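Local coordinates for beta-glucosidase (PDB 6JXG), which probably hydrolyses terminal, non-reducing beta-D-glucosyl residues with release of beta-D-glucose, in the breakdown of cellulose, at residues A[454-464]-A[484-492]. Numbering follows the deposited sequence.
Sequences RNSLAPWNNGT and VGPLILEDI
A bend at chi3 (-76°) in the otherwise drawn-out Arg454 side chain turns its guanidinium end-on to the carbonyl of Pro486, where NH1 and NH2 both donate to the one oxygen, at 2.9 Å from NH1 to Pro486 O and 3.0 Å from NH2 to Pro486 O. That oxygen lies close to the guanidinium plane; NH2 meets it on a lone pair in the carbonyl plane, whereas NH1 is tilted from that plane. Leu457 CD2 sits over one guanidinium face, offset toward the rim, and Leu487 CD2 fills the edge, 3.4 Å from Arg454 NH1. NH2 is also hydrogen-bonded to Pro118 O, which together with the paired grip on Pro486 O should restrain rotation of the flat group. With an alanine at Arg454 both donors are gone, and Pro486 O is likely to be left without its mates across this contact, with a gap opened beside Leu487 CD2. Both segments belong to the family 3 C-terminal domain: 484-492 follows strand 477-483 of its mixed, largely parallel sheet, and 454-464 leads into helix 463-471. The two loops are joined directly by a nearly straight backbone hydrogen bond from Ile488 N to Leu457 O (2.8 Å, 165° at the hydrogen). Alongside it, Leu457 CB packs on Ile488 CG1 at 3.9 Å. Toward the helix starts, Thr464 CG2 meets Asp491 CB at 3.6 Å, the side chains crossing at about a right angle, while a water joins Thr464 OG1 to the backbone O of Ile488.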
loop_
_atom_site.group_PDB
_atom_site.type_symbol
_atom_site.label_atom_id
_atom_site.label_comp_id
_atom_site.label_asym_id
_atom_site.label_seq_id
_atom_site.Cartn_x
_atom_site.Cartn_y
_atom_site.Cartn_z
ATOM N N ARG A 454 11.134 1.033 12.676
ATOM C CA ARG A 454 11.633 2.233 13.255
ATOM C C ARG A 454 11.600 2.185 14.778
ATOM O O ARG A 454 10.688 1.637 15.394
ATOM C CB ARG A 454 10.829 3.476 12.820
ATOM C CG ARG A 454 10.885 3.721 11.330
ATOM C CD ARG A 454 10.176 4.973 10.948
ATOM N NE ARG A 454 8.745 4.946 10.933
ATOM C CZ ARG A 454 7.991 6.035 11.071
ATOM N NH1 ARG A 454 8.499 7.233 11.384
ATOM N NH2 ARG A 454 6.694 5.943 10.946
ATOM N N ASN A 455 12.613 2.774 15.366
ATOM C CA ASN A 455 12.760 2.709 16.799
ATOM C C ASN A 455 12.113 3.927 17.462
ATOM O O ASN A 455 12.082 4.050 18.671
ATOM C CB ASN A 455 14.207 2.417 17.180
ATOM C CG ASN A 455 15.158 3.578 16.957
ATOM O OD1 ASN A 455 16.407 3.406 17.072
ATOM N ND2 ASN A 455 14.645 4.736 16.694
ATOM N N SER A 456 11.554 4.842 16.670
ATOM C CA SER A 456 10.908 6.049 17.205
ATOM C C SER A 456 10.070 6.595 16.090
ATOM O O SER A 456 10.145 6.078 14.979
ATOM C CB SER A 456 11.890 7.132 17.607
ATOM O OG SER A 456 12.465 7.682 16.431
ATOM N N LEU A 457 9.322 7.650 16.407
ATOM C CA LEU A 457 8.554 8.459 15.441
ATOM C C LEU A 457 9.167 9.887 15.268
ATOM O O LEU A 457 8.499 10.891 14.941
ATOM C CB LEU A 457 7.088 8.517 15.858
ATOM C CG LEU A 457 6.319 7.181 15.848
ATOM C CD1 LEU A 457 4.907 7.460 16.311
ATOM C CD2 LEU A 457 6.269 6.460 14.491
ATOM N N ALA A 458 10.478 9.940 15.465
ATOM C CA ALA A 458 11.276 11.146 15.291
ATOM C C ALA A 458 11.898 11.188 13.899
ATOM O O ALA A 458 12.308 10.138 13.388
ATOM C CB ALA A 458 12.371 11.157 16.356
ATOM N N PRO A 459 12.074 12.379 13.314
ATOM C CA PRO A 459 12.842 12.436 12.069
ATOM C C PRO A 459 14.238 11.778 12.126
ATOM O O PRO A 459 14.911 11.808 13.161
ATOM C CB PRO A 459 12.942 13.940 11.792
ATOM C CG PRO A 459 11.722 14.510 12.396
ATOM C CD PRO A 459 11.572 13.726 13.674
ATOM N N TRP A 460 14.632 11.106 11.032
ATOM C CA TRP A 460 15.924 10.473 10.930
ATOM C C TRP A 460 16.991 11.532 10.709
ATOM O O TRP A 460 16.697 12.698 10.364
ATOM C CB TRP A 460 15.858 9.489 9.713
ATOM C CG TRP A 460 15.297 8.149 10.065
ATOM C CD1 TRP A 460 14.232 7.875 10.896
ATOM C CD2 TRP A 460 15.866 6.889 9.713
ATOM N NE1 TRP A 460 14.082 6.542 11.047
ATOM C CE2 TRP A 460 15.072 5.892 10.346
ATOM C CE3 TRP A 460 17.001 6.505 8.973
ATOM C CZ2 TRP A 460 15.354 4.520 10.227
ATOM C CZ3 TRP A 460 17.276 5.129 8.861
ATOM C CH2 TRP A 460 16.443 4.175 9.459
ATOM N N ASN A 461 18.257 11.145 10.757
ATOM C CA ASN A 461 19.330 12.074 10.366
ATOM C C ASN A 461 19.306 13.420 11.154
ATOM O O ASN A 461 19.626 14.415 10.609
ATOM C CB ASN A 461 19.362 12.304 8.853
ATOM C CG ASN A 461 19.708 11.032 8.090
ATOM O OD1 ASN A 461 20.276 10.129 8.651
ATOM N ND2 ASN A 461 19.383 10.984 6.832
ATOM N N ASN A 462 18.907 13.390 12.425
ATOM C CA ASN A 462 18.860 14.594 13.228
ATOM C C ASN A 462 18.003 15.672 12.572
ATOM O O ASN A 462 18.298 16.839 12.643
ATOM C CB ASN A 462 20.291 15.097 13.476
ATOM C CG ASN A 462 21.113 14.086 14.242
ATOM O OD1 ASN A 462 20.680 13.632 15.276
ATOM N ND2 ASN A 462 22.247 13.692 13.720
ATOM N N GLY A 463 16.901 15.258 11.967
ATOM C CA GLY A 463 16.096 16.157 11.184
ATOM C C GLY A 463 15.491 17.247 12.069
ATOM O O GLY A 463 15.412 18.406 11.686
ATOM N N THR A 464 15.031 16.887 13.235
ATOM C CA THR A 464 14.405 17.941 14.079
ATOM C C THR A 464 15.463 19.071 14.364
ATOM O O THR A 464 15.224 20.291 14.131
ATOM C CB THR A 464 13.811 17.352 15.342
ATOM O OG1 THR A 464 12.584 16.661 15.013
ATOM C CG2 THR A 464 13.504 18.504 16.406
ATOM N N VAL A 484 8.377 7.702 5.324
ATOM C CA VAL A 484 7.640 6.439 5.170
ATOM C C VAL A 484 6.405 6.325 6.005
ATOM O O VAL A 484 5.597 5.418 5.784
ATOM C CB VAL A 484 8.544 5.226 5.445
ATOM C CG1 VAL A 484 9.654 5.211 4.421
ATOM C CG2 VAL A 484 9.160 5.254 6.869
ATOM N N GLY A 485 6.232 7.218 7.000
ATOM C CA GLY A 485 5.096 7.115 7.872
ATOM C C GLY A 485 5.020 8.231 8.866
ATOM O O GLY A 485 5.864 9.104 8.831
ATOM N N PRO A 486 4.047 8.169 9.767
ATOM C CA PRO A 486 3.845 9.210 10.775
ATOM C C PRO A 486 5.127 9.572 11.499
ATOM O O PRO A 486 5.996 8.707 11.797
ATOM C CB PRO A 486 2.869 8.555 11.770
ATOM C CG PRO A 486 2.222 7.447 11.042
ATOM C CD PRO A 486 3.131 7.026 9.959
ATOM N N LEU A 487 5.231 10.846 11.805
ATOM C CA LEU A 487 6.259 11.386 12.638
ATOM C C LEU A 487 5.572 12.360 13.652
ATOM O O LEU A 487 4.574 12.980 13.345
ATOM C CB LEU A 487 7.298 12.157 11.837
ATOM C CG LEU A 487 8.128 11.382 10.849
ATOM C CD1 LEU A 487 8.898 12.283 9.950
ATOM C CD2 LEU A 487 9.059 10.529 11.723
ATOM N N ILE A 488 6.198 12.532 14.805
ATOM C CA ILE A 488 5.752 13.525 15.775
ATOM C C ILE A 488 6.471 14.819 15.363
ATOM O O ILE A 488 7.684 14.874 15.281
ATOM C CB ILE A 488 6.114 13.091 17.216
ATOM C CG1 ILE A 488 5.591 11.684 17.529
ATOM C CG2 ILE A 488 5.678 14.148 18.247
ATOM C CD1 ILE A 488 4.074 11.515 17.474
ATOM N N LEU A 489 5.687 15.845 15.117
ATOM C CA LEU A 489 6.157 17.077 14.558
ATOM C C LEU A 489 6.100 18.229 15.578
ATOM O O LEU A 489 6.408 19.357 15.206
ATOM C CB LEU A 489 5.351 17.441 13.341
ATOM C CG LEU A 489 5.333 16.409 12.214
ATOM C CD1 LEU A 489 4.540 16.902 11.005
ATOM C CD2 LEU A 489 6.766 16.165 11.816
ATOM N N GLU A 490 5.767 17.925 16.833
ATOM C CA GLU A 490 5.576 18.956 17.856
ATOM C C GLU A 490 6.812 19.869 17.996
ATOM O O GLU A 490 6.681 21.070 18.057
ATOM C CB GLU A 490 5.262 18.332 19.218
ATOM C CG GLU A 490 3.970 17.536 19.237
ATOM C CD GLU A 490 2.769 18.350 18.798
ATOM O OE1 GLU A 490 2.214 18.133 17.706
ATOM O OE2 GLU A 490 2.395 19.267 19.538
ATOM N N ASP A 491 8.012 19.308 17.974
ATOM C CA ASP A 491 9.198 20.182 18.018
ATOM C C ASP A 491 9.335 21.131 16.845
ATOM O O ASP A 491 9.858 22.279 16.985
ATOM C CB ASP A 491 10.485 19.353 18.090
ATOM C CG ASP A 491 10.622 18.613 19.379
ATOM O OD1 ASP A 491 9.941 19.010 20.338
ATOM O OD2 ASP A 491 11.316 17.560 19.409
ATOM N N ILE A 492 8.898 20.686 15.667
ATOM C CA ILE A 492 9.008 21.500 14.484
ATOM C C ILE A 492 7.952 22.589 14.528
ATOM O O ILE A 492 8.269 23.759 14.279
ATOM C CB ILE A 492 8.921 20.652 13.208
ATOM C CG1 ILE A 492 10.223 19.881 13.137
ATOM C CG2 ILE A 492 8.620 21.524 11.994
ATOM C CD1 ILE A 492 10.283 18.864 12.007
HETATM O O HOH W 1 9.416 17.397 15.355
HETATM O O HOH W 2 11.698 15.615 17.094
#